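Side-chain contacts in structural polyprotein, VP3 (Israeli acute paralysis virus, PDB 5CDD), which probably serves as a structural protein of the viral capsid, contributing one jelly-roll subunit to the shell: residues 47-50 against 51-55; 69-72 against 73-77; 124-127 against 128-132. All coordinates share one frame; numbering follows the deposited sequence.

In the fold
The three interactions follow one another along the chain; none nests in or crosses another. Interaction 1, at residues 47-55, closes a bend between the long N-terminal arm and helix 56-60. Interaction 2, at residues 69-77, turns the chain out of strand 64-72, which pairs with strand 255-265. Interaction 3, at residues 124-132, joins helix 122-127 to strand 132-144 of the same sheet. Its centre is about 21 Å from that of interaction 1 and about 34 Å from that of interaction 2. Interactions 1 and 3 both meet neighbouring subunits. Val-126 of interaction 3 also packs on helix 56-60, which follows interaction 1 directly.

Interaction 1 of 3, residues 47-50 against 51-55; sequences FPSA and VDEMA
A bend in the N-terminal arm, just before helix 56-60, brings Ser-49 against Val-51 and Glu-53. The hydroxyl of Ser-49 donates to the backbone: OG lies 2.9 Å from Val-51 O. It approaches in the carbonyl plane, on a lone pair, with a C=O...O angle of 126°. OG stands opposite the backbone N across the first torsion (chi1 -177°), and this carries it round to the Val-51 carbonyl.

Glu-53 folds back over the same serine. Its CG is 3.3 Å from Ser-49 OG, and its carboxylate carbon CD is 3.4 Å from Ser-49 CB. Both carboxylate oxygens are near that CB too, so the serine methylene sits over one face of the carboxylate. The carboxylate is held from outside the chain: OE1 accepts from Trp-192 N and OE2 from Met-193 N of a neighbouring subunit. Phe-47 packs on Gly-191 of that subunit.

Beyond Val-51, Asp-52 shapes the next turn. Its OD1 takes the backbone N of Met-54 at 2.9 Å, with an N-H...O angle of 154°. Its OD2 makes a salt bridge to Arg-40 of the same neighbouring subunit. The arrangement is an Asx turn overlapping a type I beta turn from Asp-52 to Ala-55, and Ala-55 is the N-cap residue of the helix.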
loop_
_atom_site.group_PDB
_atom_site.type_symbol
_atom_site.label_atom_id
_atom_site.label_comp_id
_atom_site.label_asym_id
_atom_site.label_seq_id
_atom_site.Cartn_x
_atom_site.Cartn_y
_atom_site.Cartn_z
ATOM N N PHE B 47 -38.642 3.582 -17.648
ATOM C CA PHE B 47 -39.031 4.385 -18.807
ATOM C C PHE B 47 -38.852 3.539 -20.067
ATOM O O PHE B 47 -37.876 2.798 -20.194
ATOM C CB PHE B 47 -38.172 5.650 -18.905
ATOM C CG PHE B 47 -38.235 6.523 -17.683
ATOM C CD1 PHE B 47 -39.457 6.995 -17.212
ATOM C CD2 PHE B 47 -37.073 6.866 -16.994
ATOM C CE1 PHE B 47 -39.523 7.798 -16.071
ATOM C CE2 PHE B 47 -37.129 7.669 -15.850
ATOM C CZ PHE B 47 -38.357 8.134 -15.389
ATOM N N PRO B 48 -39.796 3.642 -21.017
ATOM C CA PRO B 48 -39.754 2.885 -22.274
ATOM C C PRO B 48 -38.596 3.213 -23.215
ATOM O O PRO B 48 -38.083 2.330 -23.902
ATOM C CB PRO B 48 -41.115 3.190 -22.898
ATOM C CG PRO B 48 -41.381 4.584 -22.434
ATOM C CD PRO B 48 -40.977 4.524 -20.979
ATOM N N SER B 49 -38.182 4.477 -23.242
ATOM C CA SER B 49 -37.094 4.902 -24.119
ATOM C C SER B 49 -35.854 4.028 -23.983
ATOM O O SER B 49 -35.467 3.646 -22.877
ATOM C CB SER B 49 -36.721 6.358 -23.839
ATOM O OG SER B 49 -35.714 6.805 -24.733
ATOM N N ALA B 50 -35.237 3.719 -25.119
ATOM C CA ALA B 50 -34.037 2.894 -25.150
ATOM C C ALA B 50 -32.800 3.779 -25.265
ATOM O O ALA B 50 -31.698 3.298 -25.524
ATOM C CB ALA B 50 -34.101 1.935 -26.325
ATOM N N VAL B 51 -32.996 5.078 -25.070
ATOM C CA VAL B 51 -31.913 6.050 -25.153
ATOM C C VAL B 51 -32.024 7.035 -23.995
ATOM O O VAL B 51 -33.123 7.302 -23.510
ATOM C CB VAL B 51 -31.977 6.825 -26.491
ATOM C CG1 VAL B 51 -30.985 7.979 -26.486
ATOM C CG2 VAL B 51 -31.674 5.884 -27.642
ATOM N N ASP B 52 -30.890 7.566 -23.548
ATOM C CA ASP B 52 -30.891 8.528 -22.452
ATOM C C ASP B 52 -31.648 9.771 -22.915
ATOM O O ASP B 52 -31.148 10.541 -23.736
ATOM C CB ASP B 52 -29.459 8.909 -22.069
ATOM C CG ASP B 52 -29.385 9.631 -20.736
ATOM O OD1 ASP B 52 -30.210 10.539 -20.503
ATOM O OD2 ASP B 52 -28.497 9.296 -19.925
ATOM N N GLU B 53 -32.851 9.959 -22.384
ATOM C CA GLU B 53 -33.690 11.090 -22.760
ATOM C C GLU B 53 -33.251 12.441 -22.207
ATOM O O GLU B 53 -33.860 13.464 -22.520
ATOM C CB GLU B 53 -35.139 10.823 -22.347
ATOM C CG GLU B 53 -35.815 9.726 -23.147
ATOM C CD GLU B 53 -37.245 9.478 -22.703
ATOM O OE1 GLU B 53 -37.440 8.967 -21.577
ATOM O OE2 GLU B 53 -38.173 9.800 -23.481
ATOM N N MET B 54 -32.202 12.455 -21.390
ATOM C CA MET B 54 -31.729 13.711 -20.826
ATOM C C MET B 54 -30.415 14.197 -21.421
ATOM O O MET B 54 -29.849 15.189 -20.966
ATOM C CB MET B 54 -31.611 13.603 -19.305
ATOM C CG MET B 54 -32.955 13.449 -18.621
ATOM S SD MET B 54 -32.957 14.018 -16.916
ATOM C CE MET B 54 -33.095 15.785 -17.156
ATOM N N ALA B 55 -29.933 13.500 -22.443
ATOM C CA ALA B 55 -28.697 13.895 -23.102
ATOM C C ALA B 55 -28.982 15.180 -23.876
ATOM O O ALA B 55 -29.983 15.271 -24.586
ATOM C CB ALA B 55 -28.240 12.800 -24.048
#

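Interaction 2 of 3, residues 69-72 against 73-77; sequences LTWK and TTDAI
Lys-72, Asp-75 and Thr-73 meet where the chain turns out of strand 64-72. Asp-75 N donates to Lys-72 O over 3.2 Å, with an N-H...O angle of 144°.

The side chain of Asp-75 then reaches back across the turn. Its CG lies on the far side from its own carbonyl carbon (chi1 -61°), which directs OD2 at the backbone N of Lys-72. The modelled separation of Lys-72 N and Asp-75 OD2 is 2.5 Å. The pair is a hydrogen bond, but so short a length is doubtful at this resolution. Lys-72 CB is also near this oxygen, at 3.4 Å from Asp-75 OD2. The extended lysine chain then leads away: Lys-72 NZ and Asp-75 OD1 are 5.7 Å apart, a distance at which opposite charges may attract but are not in contact.

Asp-75 OD2 also sits at the edge of the Trp-71 ring, in its plane, 3.4 Å from Trp-71 CD1. Ring and carboxylate planes differ by 21°. The indole packs on Val-256 and Ile-258 of strand 255-265 and on Leu-246 of the other sheet. Thr-73, at a corner of the turn, puts its side chain on Leu-246, Ala-248 and Asp-254.

This is a type I beta turn from Lys-72 to Asp-75, closed by backbone and carboxylate together. It begins the loop between strands 64-72 and 90-92 of a fold consistent with the viral jelly roll.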
loop_
_atom_site.group_PDB
_atom_site.type_symbol
_atom_site.label_atom_id
_atom_site.label_comp_id
_atom_site.label_asym_id
_atom_site.label_seq_id
_atom_site.Cartn_x
_atom_site.Cartn_y
_atom_site.Cartn_z
ATOM N N LEU B 69 -45.729 29.042 -43.254
ATOM C CA LEU B 69 -45.928 30.125 -44.211
ATOM C C LEU B 69 -46.957 29.824 -45.296
ATOM O O LEU B 69 -47.350 28.676 -45.504
ATOM C CB LEU B 69 -44.592 30.463 -44.873
ATOM C CG LEU B 69 -43.390 30.638 -43.941
ATOM C CD1 LEU B 69 -42.129 30.767 -44.776
ATOM C CD2 LEU B 69 -43.581 31.856 -43.053
ATOM N N THR B 70 -47.385 30.877 -45.988
ATOM C CA THR B 70 -48.350 30.752 -47.074
ATOM C C THR B 70 -47.703 31.257 -48.358
ATOM O O THR B 70 -47.320 32.423 -48.460
ATOM C CB THR B 70 -49.630 31.579 -46.808
ATOM O OG1 THR B 70 -50.240 31.143 -45.586
ATOM C CG2 THR B 70 -50.623 31.398 -47.948
ATOM N N TRP B 71 -47.567 30.366 -49.333
ATOM C CA TRP B 71 -46.977 30.728 -50.610
ATOM C C TRP B 71 -48.085 30.742 -51.658
ATOM O O TRP B 71 -48.678 29.709 -51.969
ATOM C CB TRP B 71 -45.879 29.727 -50.978
ATOM C CG TRP B 71 -45.159 30.038 -52.256
ATOM C CD1 TRP B 71 -45.095 31.245 -52.895
ATOM C CD2 TRP B 71 -44.358 29.135 -53.028
ATOM N NE1 TRP B 71 -44.305 31.149 -54.015
ATOM C CE2 TRP B 71 -43.838 29.865 -54.120
ATOM C CE3 TRP B 71 -44.027 27.779 -52.900
ATOM C CZ2 TRP B 71 -43.004 29.283 -55.081
ATOM C CZ3 TRP B 71 -43.197 27.200 -53.855
ATOM C CH2 TRP B 71 -42.694 27.954 -54.931
ATOM N N LYS B 72 -48.368 31.928 -52.188
ATOM C CA LYS B 72 -49.417 32.106 -53.184
ATOM C C LYS B 72 -48.853 32.188 -54.590
ATOM O O LYS B 72 -47.680 32.502 -54.785
ATOM C CB LYS B 72 -50.190 33.393 -52.901
ATOM C CG LYS B 72 -50.673 33.528 -51.476
ATOM C CD LYS B 72 -51.237 34.913 -51.231
ATOM C CE LYS B 72 -51.621 35.088 -49.775
ATOM N NZ LYS B 72 -52.106 36.466 -49.496
ATOM N N THR B 73 -49.701 31.911 -55.572
ATOM C CA THR B 73 -49.287 31.988 -56.961
ATOM C C THR B 73 -49.123 33.473 -57.279
ATOM O O THR B 73 -48.613 33.847 -58.331
ATOM C CB THR B 73 -50.348 31.361 -57.883
ATOM O OG1 THR B 73 -51.596 32.039 -57.700
ATOM C CG2 THR B 73 -50.527 29.881 -57.554
ATOM N N THR B 74 -49.544 34.307 -56.332
ATOM C CA THR B 74 -49.475 35.757 -56.458
ATOM C C THR B 74 -48.137 36.353 -56.009
ATOM O O THR B 74 -47.731 37.404 -56.499
ATOM C CB THR B 74 -50.629 36.417 -55.653
ATOM O OG1 THR B 74 -51.719 36.704 -56.537
ATOM C CG2 THR B 74 -50.169 37.693 -54.957
ATOM N N ASP B 75 -47.458 35.688 -55.078
ATOM C CA ASP B 75 -46.173 36.174 -54.585
ATOM C C ASP B 75 -45.149 36.363 -55.704
ATOM O O ASP B 75 -45.097 35.586 -56.658
ATOM C CB ASP B 75 -45.622 35.214 -53.532
ATOM C CG ASP B 75 -46.538 35.084 -52.332
ATOM O OD1 ASP B 75 -46.862 36.117 -51.704
ATOM O OD2 ASP B 75 -46.930 33.948 -52.010
ATOM N N ALA B 76 -44.339 37.408 -55.573
ATOM C CA ALA B 76 -43.312 37.728 -56.555
ATOM C C ALA B 76 -42.038 36.941 -56.300
ATOM O O ALA B 76 -41.769 36.527 -55.174
ATOM C CB ALA B 76 -43.016 39.208 -56.512
ATOM N N ILE B 77 -41.244 36.751 -57.347
ATOM C CA ILE B 77 -39.993 36.015 -57.214
ATOM C C ILE B 77 -38.895 36.862 -56.570
ATOM O O ILE B 77 -38.994 38.089 -56.496
ATOM C CB ILE B 77 -39.483 35.517 -58.581
ATOM C CG1 ILE B 77 -39.186 36.708 -59.494
ATOM C CG2 ILE B 77 -40.523 34.610 -59.213
ATOM C CD1 ILE B 77 -38.522 36.336 -60.802
#

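Interaction 3 of 3, residues 124-127 against 128-132; sequences EYVA and NMFSY
The carbonyl oxygen of Val-126 is approached by groups from both Met-129 and Phe-130. Met-129 N donates to Val-126 O over 3.0 Å, and the bond is nearly straight at 167°. Two carbons lie against the same oxygen: Met-129 CG at 3.4 Å from Val-126 O and Phe-130 CD2 at 3.5 Å from it.

Two weak backbone bonds flank this one. Asn-128 N reaches Glu-124 O at 3.5 Å, and Phe-130 N reaches Ala-127 O at 3.4 Å. The last spans a type I beta turn from Ala-127 to Phe-130. This turn carries the chain from helix 122-127 toward strand 132-144.

The side chains of Val-126 and Phe-130 lie alongside each other and point the same way. CG1 of Val-126 is set across from its backbone N (chi1 174°) and meets the phenyl ring at its edge, in plane, 3.9 Å from Phe-130 CE2. One face of that ring carries Met-129 CB, offset toward the rim. Asn-128 turns outward instead: its CB stays 3.5 Å from Tyr-125 O, while ND2 bonds to Tyr-80 OH of a neighbouring subunit, a tyrosine that also stacks on the ring of Tyr-125.

Glu-124 is buried, and its carboxylate makes salt bridges to Lys-66 and Lys-262. These lysines would probably favour its charged form. The chemistry implies a helix exit held by one good backbone bond, two weak ones and one apolar contact, Val-126 with Phe-130, with the Glu-124 carboxylate paired within the chain and Asn-128 ND2 at a subunit interface.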
loop_
_atom_site.group_PDB
_atom_site.type_symbol
_atom_site.label_atom_id
_atom_site.label_comp_id
_atom_site.label_asym_id
_atom_site.label_seq_id
_atom_site.Cartn_x
_atom_site.Cartn_y
_atom_site.Cartn_z
ATOM N N GLU B 124 -34.203 25.581 -28.436
ATOM C CA GLU B 124 -34.214 26.976 -28.004
ATOM C C GLU B 124 -34.477 27.037 -26.499
ATOM O O GLU B 124 -33.992 27.932 -25.806
ATOM C CB GLU B 124 -35.306 27.758 -28.742
ATOM C CG GLU B 124 -35.214 27.706 -30.259
ATOM C CD GLU B 124 -36.300 28.527 -30.935
ATOM O OE1 GLU B 124 -37.487 28.345 -30.590
ATOM O OE2 GLU B 124 -35.971 29.349 -31.817
ATOM N N TYR B 125 -35.250 26.072 -26.009
ATOM C CA TYR B 125 -35.608 25.978 -24.596
ATOM C C TYR B 125 -34.379 25.638 -23.753
ATOM O O TYR B 125 -34.212 26.143 -22.642
ATOM C CB TYR B 125 -36.695 24.908 -24.429
ATOM C CG TYR B 125 -37.306 24.793 -23.046
ATOM C CD1 TYR B 125 -36.695 24.033 -22.047
ATOM C CD2 TYR B 125 -38.514 25.423 -22.744
ATOM C CE1 TYR B 125 -37.276 23.899 -20.783
ATOM C CE2 TYR B 125 -39.100 25.297 -21.485
ATOM C CZ TYR B 125 -38.477 24.534 -20.512
ATOM O OH TYR B 125 -39.055 24.412 -19.271
ATOM N N VAL B 126 -33.515 24.786 -24.296
ATOM C CA VAL B 126 -32.300 24.375 -23.606
ATOM C C VAL B 126 -31.245 25.481 -23.602
ATOM O O VAL B 126 -30.657 25.783 -22.563
ATOM C CB VAL B 126 -31.699 23.108 -24.262
ATOM C CG1 VAL B 126 -30.360 22.765 -23.625
ATOM C CG2 VAL B 126 -32.664 21.947 -24.110
ATOM N N ALA B 127 -31.013 26.083 -24.764
ATOM C CA ALA B 127 -30.024 27.148 -24.900
ATOM C C ALA B 127 -30.248 28.296 -23.920
ATOM O O ALA B 127 -29.320 29.037 -23.595
ATOM C CB ALA B 127 -30.032 27.683 -26.326
ATOM N N ASN B 128 -31.482 28.432 -23.451
ATOM C CA ASN B 128 -31.851 29.500 -22.527
ATOM C C ASN B 128 -31.217 29.381 -21.138
ATOM O O ASN B 128 -31.114 30.374 -20.417
ATOM C CB ASN B 128 -33.379 29.545 -22.402
ATOM C CG ASN B 128 -33.871 30.775 -21.671
ATOM O OD1 ASN B 128 -33.547 31.903 -22.043
ATOM N ND2 ASN B 128 -34.665 30.566 -20.629
ATOM N N MET B 129 -30.788 28.175 -20.772
ATOM C CA MET B 129 -30.183 27.926 -19.461
ATOM C C MET B 129 -28.713 28.306 -19.373
ATOM O O MET B 129 -28.172 28.446 -18.276
ATOM C CB MET B 129 -30.274 26.445 -19.102
ATOM C CG MET B 129 -31.627 25.816 -19.259
ATOM S SD MET B 129 -31.491 24.041 -19.005
ATOM C CE MET B 129 -31.877 23.923 -17.299
ATOM N N PHE B 130 -28.066 28.451 -20.522
ATOM C CA PHE B 130 -26.645 28.764 -20.555
ATOM C C PHE B 130 -26.349 30.162 -21.081
ATOM O O PHE B 130 -27.247 30.859 -21.547
ATOM C CB PHE B 130 -25.938 27.703 -21.397
ATOM C CG PHE B 130 -26.279 26.296 -20.988
ATOM C CD1 PHE B 130 -25.665 25.706 -19.887
ATOM C CD2 PHE B 130 -27.257 25.580 -21.672
ATOM C CE1 PHE B 130 -26.021 24.423 -19.469
ATOM C CE2 PHE B 130 -27.621 24.296 -21.263
ATOM C CZ PHE B 130 -27.002 23.718 -20.160
ATOM N N SER B 131 -25.086 30.567 -21.005
ATOM C CA SER B 131 -24.682 31.890 -21.463
ATOM C C SER B 131 -24.282 31.943 -22.933
ATOM O O SER B 131 -24.669 32.867 -23.647
ATOM C CB SER B 131 -23.534 32.410 -20.601
ATOM O OG SER B 131 -23.957 32.595 -19.262
ATOM N N TYR B 132 -23.504 30.964 -23.386
ATOM C CA TYR B 132 -23.075 30.933 -24.780
ATOM C C TYR B 132 -23.313 29.558 -25.382
ATOM O O TYR B 132 -23.359 28.557 -24.668
ATOM C CB TYR B 132 -21.589 31.284 -24.898
ATOM C CG TYR B 132 -21.159 32.458 -24.050
ATOM C CD1 TYR B 132 -20.598 32.261 -22.789
ATOM C CD2 TYR B 132 -21.327 33.767 -24.498
ATOM C CE1 TYR B 132 -20.210 33.338 -21.997
ATOM C CE2 TYR B 132 -20.944 34.852 -23.712
ATOM C CZ TYR B 132 -20.387 34.629 -22.463
ATOM O OH TYR B 132 -20.007 35.693 -21.677
#